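Local coordinates for protein terminase, large subunit (Bacillus phage spp1, PDB 2WBN) that drives viral DNA into empty capsids as an ATP-powered motor and cuts the genome to start and end packaging, the nuclease domain being the part described here, at residues G38-A43 against P157-N162; N50-L55 against W69-R74; A65-H70 against I192-Y197. All coordinates share one frame; numbering follows the deposited sequence.

Contact 1 (G38-A43 against P157-N162)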
loop_
_atom_site.group_PDB
_atom_site.type_symbol
_atom_site.label_atom_id
_atom_site.label_comp_id
_atom_site.label_asym_id
_atom_site.label_seq_id
_atom_site.Cartn_x
_atom_site.Cartn_y
_atom_site.Cartn_z
ATOM N N GLY A 38 14.310 0.079 -12.882
ATOM C CA GLY A 38 13.890 -0.385 -14.190
ATOM C C GLY A 38 13.236 -1.750 -14.279
ATOM O O GLY A 38 12.902 -2.172 -15.363
ATOM N N ILE A 39 13.035 -2.442 -13.159
ATOM C CA ILE A 39 12.514 -3.811 -13.186
ATOM C C ILE A 39 11.067 -3.892 -13.714
ATOM O O ILE A 39 10.632 -4.951 -14.161
ATOM C CB ILE A 39 12.619 -4.465 -11.771
ATOM C CG1 ILE A 39 12.604 -5.991 -11.851
ATOM C CG2 ILE A 39 11.520 -3.916 -10.825
ATOM C CD1 ILE A 39 12.935 -6.646 -10.499
ATOM N N ILE A 40 10.321 -2.785 -13.662
ATOM C CA ILE A 40 8.987 -2.726 -14.278
ATOM C C ILE A 40 9.036 -1.756 -15.462
ATOM O O ILE A 40 9.351 -0.584 -15.276
ATOM C CB ILE A 40 7.900 -2.279 -13.270
ATOM C CG1 ILE A 40 7.763 -3.315 -12.143
ATOM C CG2 ILE A 40 6.562 -2.093 -13.979
ATOM C CD1 ILE A 40 7.083 -2.811 -10.886
ATOM N N THR A 41 8.752 -2.250 -16.672
ATOM C CA THR A 41 8.798 -1.413 -17.885
ATOM C C THR A 41 7.484 -0.661 -18.117
ATOM O O THR A 41 6.417 -1.012 -17.590
ATOM C CB THR A 41 9.110 -2.229 -19.174
ATOM O OG1 THR A 41 8.075 -3.192 -19.386
ATOM C CG2 THR A 41 10.477 -2.937 -19.097
ATOM N N ASP A 42 7.576 0.389 -18.917
ATOM C CA ASP A 42 6.396 1.137 -19.342
ATOM C C ASP A 42 5.367 0.225 -20.028
ATOM O O ASP A 42 4.159 0.350 -19.798
ATOM C CB ASP A 42 6.825 2.249 -20.299
ATOM C CG ASP A 42 7.292 3.506 -19.580
ATOM O OD1 ASP A 42 7.392 3.526 -18.325
ATOM O OD2 ASP A 42 7.572 4.492 -20.297
ATOM N N ALA A 43 5.862 -0.709 -20.832
ATOM C CA ALA A 43 5.021 -1.654 -21.561
ATOM C C ALA A 43 4.254 -2.549 -20.607
ATOM O O ALA A 43 3.078 -2.831 -20.831
ATOM C CB ALA A 43 5.868 -2.489 -22.509
ATOM N N PRO A 157 12.290 1.064 -7.797
ATOM C CA PRO A 157 12.500 2.316 -7.093
ATOM C C PRO A 157 12.395 3.559 -7.972
ATOM O O PRO A 157 12.253 4.647 -7.465
ATOM C CB PRO A 157 13.910 2.176 -6.522
ATOM C CG PRO A 157 14.194 0.772 -6.529
ATOM C CD PRO A 157 13.495 0.218 -7.734
ATOM N N LEU A 158 12.517 3.415 -9.287
ATOM C CA LEU A 158 12.322 4.557 -10.176
ATOM C C LEU A 158 10.872 5.041 -10.199
ATOM O O LEU A 158 10.617 6.223 -10.441
ATOM C CB LEU A 158 12.791 4.203 -11.598
ATOM C CG LEU A 158 14.272 3.878 -11.743
ATOM C CD1 LEU A 158 14.658 3.597 -13.228
ATOM C CD2 LEU A 158 15.108 5.022 -11.207
ATOM N N ARG A 159 9.931 4.130 -9.941
ATOM C CA ARG A 159 8.505 4.434 -9.942
ATOM C C ARG A 159 7.989 4.687 -8.555
ATOM O O ARG A 159 7.193 5.615 -8.356
ATOM C CB ARG A 159 7.708 3.260 -10.514
ATOM C CG ARG A 159 8.093 2.907 -11.903
ATOM C CD ARG A 159 7.340 1.696 -12.453
ATOM N NE ARG A 159 7.837 1.417 -13.788
ATOM C CZ ARG A 159 7.414 2.020 -14.898
ATOM N NH1 ARG A 159 6.436 2.924 -14.862
ATOM N NH2 ARG A 159 7.972 1.709 -16.054
ATOM N N THR A 160 8.391 3.841 -7.601
ATOM C CA THR A 160 7.814 3.912 -6.243
ATOM C C THR A 160 8.905 3.887 -5.187
ATOM O O THR A 160 9.112 2.857 -4.534
ATOM C CB THR A 160 6.791 2.787 -5.975
ATOM O OG1 THR A 160 7.399 1.496 -6.126
ATOM C CG2 THR A 160 5.579 2.902 -6.935
ATOM N N PRO A 161 9.633 5.006 -5.040
ATOM C CA PRO A 161 10.816 5.011 -4.141
ATOM C C PRO A 161 10.483 4.827 -2.667
ATOM O O PRO A 161 11.284 4.244 -1.931
ATOM C CB PRO A 161 11.453 6.377 -4.378
ATOM C CG PRO A 161 10.386 7.217 -4.980
ATOM C CD PRO A 161 9.509 6.277 -5.766
ATOM N N ASN A 162 9.316 5.318 -2.245
ATOM C CA ASN A 162 8.908 5.168 -0.858
ATOM C C ASN A 162 8.550 3.725 -0.502
ATOM O O ASN A 162 9.016 3.196 0.517
ATOM C CB ASN A 162 7.716 6.100 -0.528
ATOM C CG ASN A 162 8.108 7.561 -0.512
ATOM O OD1 ASN A 162 8.825 7.991 0.386
ATOM N ND2 ASN A 162 7.648 8.333 -1.502
#
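Two acceptors from the 38-43 loop lie near the plane of the R159 guanidinium, at its edge: the backbone oxygen of I40 on the NE/NH2 side, and the OD1 of D42 at NH2 on the side toward NH1. I40 O is gripped side-on by two nitrogens, with R159 NE at 2.9 Å and R159 NH2 at 2.8 Å. Both donors sit above the same face of the I40 carbonyl plane, and neither bond is straight. R159 NH2 also makes a straighter bond (161°) to D42 OD1 at 3.0 Å, which closes a salt bridge. The carboxylate is met on its anti side, its plane turned 66° from that of the guanidinium. The R159 chain runs extended from CG to NE, which carries the charged end across to the loop, and its NE passes 3.7 Å from I40 CB. Beside this polar grip, a methyl of L158 touches the loop start, CD1 lying 3.6 Å from G38 N. D156 holds the two segments together from just before 157-162, its carboxylate accepting from the backbone N of G38, I40 and L158. The contact lies at the surface, joining the turn that enters helix 42-47 to the turn that enters helix 161-169. I39 packs on strands 33-35 and 152-155, while T160 reaches strands 77-86 and 152-155.

Contact 2 (N50-L55 against W69-R74)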
loop_
_atom_site.group_PDB
_atom_site.type_symbol
_atom_site.label_atom_id
_atom_site.label_comp_id
_atom_site.label_asym_id
_atom_site.label_seq_id
_atom_site.Cartn_x
_atom_site.Cartn_y
_atom_site.Cartn_z
ATOM N N ASN A 50 -5.126 -5.913 -13.182
ATOM C CA ASN A 50 -5.706 -6.435 -11.959
ATOM C C ASN A 50 -5.214 -5.517 -10.839
ATOM O O ASN A 50 -4.412 -5.896 -9.983
ATOM C CB ASN A 50 -5.306 -7.894 -11.743
ATOM C CG ASN A 50 -6.153 -8.587 -10.696
ATOM O OD1 ASN A 50 -7.265 -8.161 -10.401
ATOM N ND2 ASN A 50 -5.636 -9.672 -10.138
ATOM N N ILE A 51 -5.707 -4.285 -10.894
ATOM C CA ILE A 51 -5.232 -3.207 -10.041
ATOM C C ILE A 51 -5.810 -3.288 -8.648
ATOM O O ILE A 51 -6.986 -3.606 -8.455
ATOM C CB ILE A 51 -5.563 -1.829 -10.658
ATOM C CG1 ILE A 51 -4.741 -1.616 -11.938
ATOM C CG2 ILE A 51 -5.307 -0.698 -9.658
ATOM C CD1 ILE A 51 -5.476 -1.947 -13.186
ATOM N N ARG A 52 -4.969 -2.975 -7.675
ATOM C CA ARG A 52 -5.383 -2.798 -6.291
ATOM C C ARG A 52 -4.809 -1.508 -5.772
ATOM O O ARG A 52 -3.615 -1.236 -5.946
ATOM C CB ARG A 52 -4.875 -3.947 -5.435
ATOM C CG ARG A 52 -5.411 -5.288 -5.841
ATOM C CD ARG A 52 -6.879 -5.435 -5.555
ATOM N NE ARG A 52 -7.286 -6.823 -5.747
ATOM C CZ ARG A 52 -7.578 -7.384 -6.921
ATOM N NH1 ARG A 52 -7.921 -8.665 -6.951
ATOM N NH2 ARG A 52 -7.534 -6.694 -8.063
ATOM N N GLN A 53 -5.651 -0.707 -5.116
ATOM C CA GLN A 53 -5.211 0.573 -4.565
ATOM C C GLN A 53 -5.585 0.697 -3.097
ATOM O O GLN A 53 -6.679 0.274 -2.675
ATOM C CB GLN A 53 -5.776 1.746 -5.367
ATOM C CG GLN A 53 -5.427 1.699 -6.851
ATOM C CD GLN A 53 -5.959 2.883 -7.627
ATOM O OE1 GLN A 53 -7.171 3.154 -7.657
ATOM N NE2 GLN A 53 -5.070 3.581 -8.274
ATOM N N GLY A 54 -4.659 1.256 -2.325
ATOM C CA GLY A 54 -4.855 1.490 -0.897
ATOM C C GLY A 54 -4.476 2.900 -0.485
ATOM O O GLY A 54 -3.711 3.579 -1.170
ATOM N N LEU A 55 -5.031 3.345 0.632
ATOM C CA LEU A 55 -4.789 4.703 1.098
ATOM C C LEU A 55 -4.793 4.727 2.606
ATOM O O LEU A 55 -5.749 4.279 3.233
ATOM C CB LEU A 55 -5.852 5.657 0.545
ATOM C CG LEU A 55 -5.794 7.096 1.062
ATOM C CD1 LEU A 55 -4.485 7.774 0.713
ATOM C CD2 LEU A 55 -6.966 7.880 0.511
ATOM N N TRP A 69 -1.034 -1.007 -7.048
ATOM C CA TRP A 69 -0.342 -2.257 -7.379
ATOM C C TRP A 69 -1.108 -3.044 -8.437
ATOM O O TRP A 69 -2.317 -2.868 -8.599
ATOM C CB TRP A 69 -0.314 -3.150 -6.153
ATOM C CG TRP A 69 0.435 -2.664 -4.999
ATOM C CD1 TRP A 69 -0.011 -1.808 -4.019
ATOM C CD2 TRP A 69 1.748 -3.060 -4.622
ATOM N NE1 TRP A 69 0.979 -1.615 -3.084
ATOM C CE2 TRP A 69 2.064 -2.384 -3.426
ATOM C CE3 TRP A 69 2.710 -3.888 -5.199
ATOM C CZ2 TRP A 69 3.299 -2.525 -2.799
ATOM C CZ3 TRP A 69 3.931 -4.027 -4.578
ATOM C CH2 TRP A 69 4.222 -3.360 -3.400
ATOM N N HIS A 70 -0.406 -3.951 -9.108
ATOM C CA HIS A 70 -1.017 -4.981 -9.935
ATOM C C HIS A 70 -0.811 -6.337 -9.274
ATOM O O HIS A 70 0.266 -6.628 -8.736
ATOM C CB HIS A 70 -0.397 -5.021 -11.327
ATOM C CG HIS A 70 -0.809 -6.226 -12.126
ATOM N ND1 HIS A 70 -2.097 -6.417 -12.573
ATOM C CD2 HIS A 70 -0.106 -7.310 -12.535
ATOM C CE1 HIS A 70 -2.170 -7.563 -13.227
ATOM N NE2 HIS A 70 -0.973 -8.122 -13.225
ATOM N N TYR A 71 -1.835 -7.178 -9.385
ATOM C CA TYR A 71 -1.870 -8.476 -8.733
ATOM C C TYR A 71 -1.932 -9.601 -9.754
ATOM O O TYR A 71 -2.932 -9.753 -10.452
ATOM C CB TYR A 71 -3.109 -8.539 -7.842
ATOM C CG TYR A 71 -3.241 -9.797 -7.017
ATOM C CD1 TYR A 71 -2.120 -10.502 -6.577
ATOM C CD2 TYR A 71 -4.493 -10.272 -6.655
ATOM C CE1 TYR A 71 -2.251 -11.633 -5.806
ATOM C CE2 TYR A 71 -4.628 -11.392 -5.885
ATOM C CZ TYR A 71 -3.509 -12.072 -5.457
ATOM O OH TYR A 71 -3.653 -13.209 -4.693
ATOM N N ASP A 72 -0.853 -10.379 -9.854
ATOM C CA ASP A 72 -0.848 -11.604 -10.651
ATOM C C ASP A 72 -1.167 -12.750 -9.690
ATOM O O ASP A 72 -0.286 -13.269 -8.997
ATOM C CB ASP A 72 0.519 -11.804 -11.328
ATOM C CG ASP A 72 0.536 -12.959 -12.322
ATOM O OD1 ASP A 72 -0.222 -13.936 -12.165
ATOM O OD2 ASP A 72 1.334 -12.894 -13.272
ATOM N N LYS A 73 -2.441 -13.120 -9.635
ATOM C CA LYS A 73 -2.913 -14.141 -8.699
ATOM C C LYS A 73 -2.307 -15.522 -8.955
ATOM O O LYS A 73 -1.919 -16.209 -8.004
ATOM C CB LYS A 73 -4.442 -14.209 -8.731
ATOM C CG LYS A 73 -5.037 -15.195 -7.737
ATOM C CD LYS A 73 -6.558 -15.109 -7.657
ATOM C CE LYS A 73 -7.099 -16.213 -6.749
ATOM N NZ LYS A 73 -8.559 -16.488 -6.925
ATOM N N ARG A 74 -2.214 -15.921 -10.223
ATOM C CA ARG A 74 -1.696 -17.245 -10.577
ATOM C C ARG A 74 -0.229 -17.438 -10.155
ATOM O O ARG A 74 0.146 -18.517 -9.704
ATOM C CB ARG A 74 -1.820 -17.497 -12.086
ATOM C CG ARG A 74 -3.225 -17.391 -12.667
ATOM C CD ARG A 74 -3.152 -17.650 -14.172
ATOM N NE ARG A 74 -4.418 -17.502 -14.894
ATOM C CZ ARG A 74 -4.560 -17.681 -16.212
ATOM N NH1 ARG A 74 -3.512 -18.022 -16.968
ATOM N NH2 ARG A 74 -5.753 -17.529 -16.788
#
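A beta hairpin of the RNase H-like nuclease domain is zipped here, strand 51-56 running antiparallel to strand 64-72 near the centre of the mixed sheet. The short segments are noticeably twisted, their N-to-C directions 136° apart. R52 and W69 form a hydrogen-bonded pair, with R52 N to W69 O and W69 N to R52 O both 2.8 Å. Next along, I51 and H70 make a non-hydrogen-bonded pair. Beyond it, N50 prolongs the ladder past the end of its strand, accepting from Y71 N through its backbone O.

N50 is tied down at its other polar groups as well. Its backbone N points at H70 ND1, 3.1 Å away and almost exactly in the imidazole plane; the first torsion of H70 turns the ring back toward N50, where CE1 also rests 3.5 Å from N50 CB. With N50 CG opposite the backbone N (chi1 -165°), the amide lies alongside the Y71 side chain, pointing the same way, the two flat groups 23° apart. R52 bends at its second torsion and folds over this end of the hairpin. Its principal partner is D202, through a salt bridge at NE, while its NH1 lies at the edge of the Y71 ring, 3.8 Å from Y71 CD2, which sits over one face of the guanidinium, the planes being steeply inclined. R52 NH2 donates to N50 OD1 at 2.8 Å, approaching from above the amide plane, and N50 ND2 donates to Y71 O at 2.7 Å.

Contact 3 (A65-H70 against I192-Y197)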
loop_
_atom_site.group_PDB
_atom_site.type_symbol
_atom_site.label_atom_id
_atom_site.label_comp_id
_atom_site.label_asym_id
_atom_site.label_seq_id
_atom_site.Cartn_x
_atom_site.Cartn_y
_atom_site.Cartn_z
ATOM N N ALA A 65 -0.370 8.071 2.597
ATOM C CA ALA A 65 0.297 7.167 1.644
ATOM C C ALA A 65 -0.742 6.480 0.761
ATOM O O ALA A 65 -1.587 5.708 1.256
ATOM C CB ALA A 65 1.136 6.147 2.382
ATOM N N PHE A 66 -0.727 6.850 -0.523
ATOM C CA PHE A 66 -1.524 6.206 -1.563
ATOM C C PHE A 66 -0.644 5.211 -2.325
ATOM O O PHE A 66 0.465 5.561 -2.739
ATOM C CB PHE A 66 -2.059 7.248 -2.547
ATOM C CG PHE A 66 -2.696 6.658 -3.772
ATOM C CD1 PHE A 66 -4.002 6.182 -3.731
ATOM C CD2 PHE A 66 -1.990 6.563 -4.958
ATOM C CE1 PHE A 66 -4.592 5.632 -4.852
ATOM C CE2 PHE A 66 -2.572 6.003 -6.090
ATOM C CZ PHE A 66 -3.869 5.533 -6.036
ATOM N N VAL A 67 -1.132 3.986 -2.510
ATOM C CA VAL A 67 -0.395 2.982 -3.306
ATOM C C VAL A 67 -1.308 2.387 -4.381
ATOM O O VAL A 67 -2.514 2.228 -4.161
ATOM C CB VAL A 67 0.222 1.869 -2.414
ATOM C CG1 VAL A 67 1.146 2.487 -1.349
ATOM C CG2 VAL A 67 -0.882 0.956 -1.758
ATOM N N ARG A 68 -0.713 2.078 -5.540
ATOM C CA ARG A 68 -1.361 1.361 -6.624
ATOM C C ARG A 68 -0.460 0.195 -7.050
ATOM O O ARG A 68 0.714 0.404 -7.352
ATOM C CB ARG A 68 -1.606 2.297 -7.797
ATOM C CG ARG A 68 -2.199 1.660 -9.064
ATOM C CD ARG A 68 -2.179 2.689 -10.209
ATOM N NE ARG A 68 -2.743 2.198 -11.481
ATOM C CZ ARG A 68 -4.030 2.244 -11.838
ATOM N NH1 ARG A 68 -4.950 2.737 -11.027
ATOM N NH2 ARG A 68 -4.409 1.769 -13.030
ATOM N N TRP A 69 -1.034 -1.007 -7.048
ATOM C CA TRP A 69 -0.342 -2.257 -7.379
ATOM C C TRP A 69 -1.108 -3.044 -8.437
ATOM O O TRP A 69 -2.317 -2.868 -8.599
ATOM C CB TRP A 69 -0.314 -3.150 -6.153
ATOM C CG TRP A 69 0.435 -2.664 -4.999
ATOM C CD1 TRP A 69 -0.011 -1.808 -4.019
ATOM C CD2 TRP A 69 1.748 -3.060 -4.622
ATOM N NE1 TRP A 69 0.979 -1.615 -3.084
ATOM C CE2 TRP A 69 2.064 -2.384 -3.426
ATOM C CE3 TRP A 69 2.710 -3.888 -5.199
ATOM C CZ2 TRP A 69 3.299 -2.525 -2.799
ATOM C CZ3 TRP A 69 3.931 -4.027 -4.578
ATOM C CH2 TRP A 69 4.222 -3.360 -3.400
ATOM N N HIS A 70 -0.406 -3.951 -9.108
ATOM C CA HIS A 70 -1.017 -4.981 -9.935
ATOM C C HIS A 70 -0.811 -6.337 -9.274
ATOM O O HIS A 70 0.266 -6.628 -8.736
ATOM C CB HIS A 70 -0.397 -5.021 -11.327
ATOM C CG HIS A 70 -0.809 -6.226 -12.126
ATOM N ND1 HIS A 70 -2.097 -6.417 -12.573
ATOM C CD2 HIS A 70 -0.106 -7.310 -12.535
ATOM C CE1 HIS A 70 -2.170 -7.563 -13.227
ATOM N NE2 HIS A 70 -0.973 -8.122 -13.225
ATOM N N ILE A 192 3.255 0.243 3.584
ATOM C CA ILE A 192 2.954 -1.165 3.889
ATOM C C ILE A 192 1.517 -1.268 4.407
ATOM O O ILE A 192 0.753 -2.136 3.985
ATOM C CB ILE A 192 3.923 -1.756 4.926
ATOM C CG1 ILE A 192 5.386 -1.576 4.494
ATOM C CG2 ILE A 192 3.676 -3.261 5.089
ATOM C CD1 ILE A 192 6.403 -2.030 5.523
ATOM N N ASP A 193 1.147 -0.371 5.315
ATOM C CA ASP A 193 -0.257 -0.261 5.750
ATOM C C ASP A 193 -1.194 -0.047 4.575
ATOM O O ASP A 193 -2.183 -0.751 4.455
ATOM C CB ASP A 193 -0.433 0.882 6.752
ATOM C CG ASP A 193 0.105 0.542 8.137
ATOM O OD1 ASP A 193 0.273 -0.655 8.444
ATOM O OD2 ASP A 193 0.347 1.479 8.924
ATOM N N ALA A 194 -0.878 0.902 3.701
ATOM C CA ALA A 194 -1.716 1.174 2.526
ATOM C C ALA A 194 -1.858 -0.043 1.628
ATOM O O ALA A 194 -2.935 -0.293 1.087
ATOM C CB ALA A 194 -1.192 2.360 1.738
ATOM N N THR A 195 -0.752 -0.776 1.450
ATOM C CA THR A 195 -0.767 -2.027 0.708
ATOM C C THR A 195 -1.653 -3.113 1.342
ATOM O O THR A 195 -2.432 -3.743 0.650
ATOM C CB THR A 195 0.667 -2.549 0.530
ATOM O OG1 THR A 195 1.425 -1.541 -0.138
ATOM C CG2 THR A 195 0.688 -3.849 -0.300
ATOM N N ARG A 196 -1.541 -3.336 2.645
ATOM C CA ARG A 196 -2.501 -4.208 3.339
ATOM C C ARG A 196 -3.961 -3.889 3.023
ATOM O O ARG A 196 -4.734 -4.799 2.704
ATOM C CB ARG A 196 -2.357 -4.110 4.835
ATOM C CG ARG A 196 -1.384 -5.049 5.461
ATOM C CD ARG A 196 -1.811 -5.204 6.915
ATOM N NE ARG A 196 -1.664 -3.915 7.599
ATOM C CZ ARG A 196 -2.642 -3.188 8.124
ATOM N NH1 ARG A 196 -3.922 -3.577 8.083
ATOM N NH2 ARG A 196 -2.329 -2.035 8.700
ATOM N N TYR A 197 -4.348 -2.615 3.157
ATOM C CA TYR A 197 -5.728 -2.224 2.856
ATOM C C TYR A 197 -6.057 -2.604 1.416
ATOM O O TYR A 197 -7.088 -3.187 1.162
ATOM C CB TYR A 197 -5.999 -0.725 3.009
ATOM C CG TYR A 197 -5.483 -0.078 4.264
ATOM C CD1 TYR A 197 -5.465 -0.759 5.479
ATOM C CD2 TYR A 197 -5.044 1.247 4.242
ATOM C CE1 TYR A 197 -5.002 -0.143 6.633
ATOM C CE2 TYR A 197 -4.555 1.854 5.359
ATOM C CZ TYR A 197 -4.546 1.165 6.559
ATOM O OH TYR A 197 -4.079 1.798 7.671
#
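T195 and the W69 indole cross at about a right angle, the threonine placing its two branches differently on the ring. Its OG1 lies at the edge, near the ring plane and 3.0 Å from W69 NE1, in a bent, weak hydrogen bond (127°). Its CG2 sits over one face, offset toward the rim and 3.6 Å from that same W69 NE1. The stronger tie of OG1 is to T191 O, one helical turn back, which its first torsion permits by setting OG1 beside the backbone N (chi1 -58°); this hydroxyl therefore links indole and helix backbone.

V67, on the same face of the strand, rests both methyls against A194 CB, CG2 at 3.8 Å; CG2 also stands 3.6 Å from T195 N and meets the indole at its edge. The small A194 side chain points toward the strand, its CB 3.4 Å from A65 O, so helix and strand backbones come close, V67 and A194 CA atoms being 6.2 Å apart. I163 of helix 161-169 packs on V67 and W69.

On the helix itself, R196 NH2 meets D193 OD1 at 3.0 Å from above the carboxylate plane, and the Y197 ring carries D193 O over its centre while its OH bonds D56 OD2. D193 and H190 bind the second manganese together with D56, so this is the RNase H-like arrangement of a ligand-bearing helix laid across the central sheet beside its two-metal nuclease site.

In the fold
Contacts 2 and 3 share strand 64-72, with W69 and H70 common to both, and their centres lie 9 Å apart. G54 O and V67 N, 2.9 Å apart in a probable hydrogen bond, continue the hairpin of contact 2 into the strand on which the helix of contact 3 rests. Contact 3 adjoins the metal site: the A194 side chain is about 4 Å from that of D56, and D193 belongs to the site itself. W69 stands farther back, its side chain about 10 Å from that of D193. Contact 1 lies away from the site, its centre 15 Å from those of both others; the hairpin of contact 2 is nested in the loop of chain it closes.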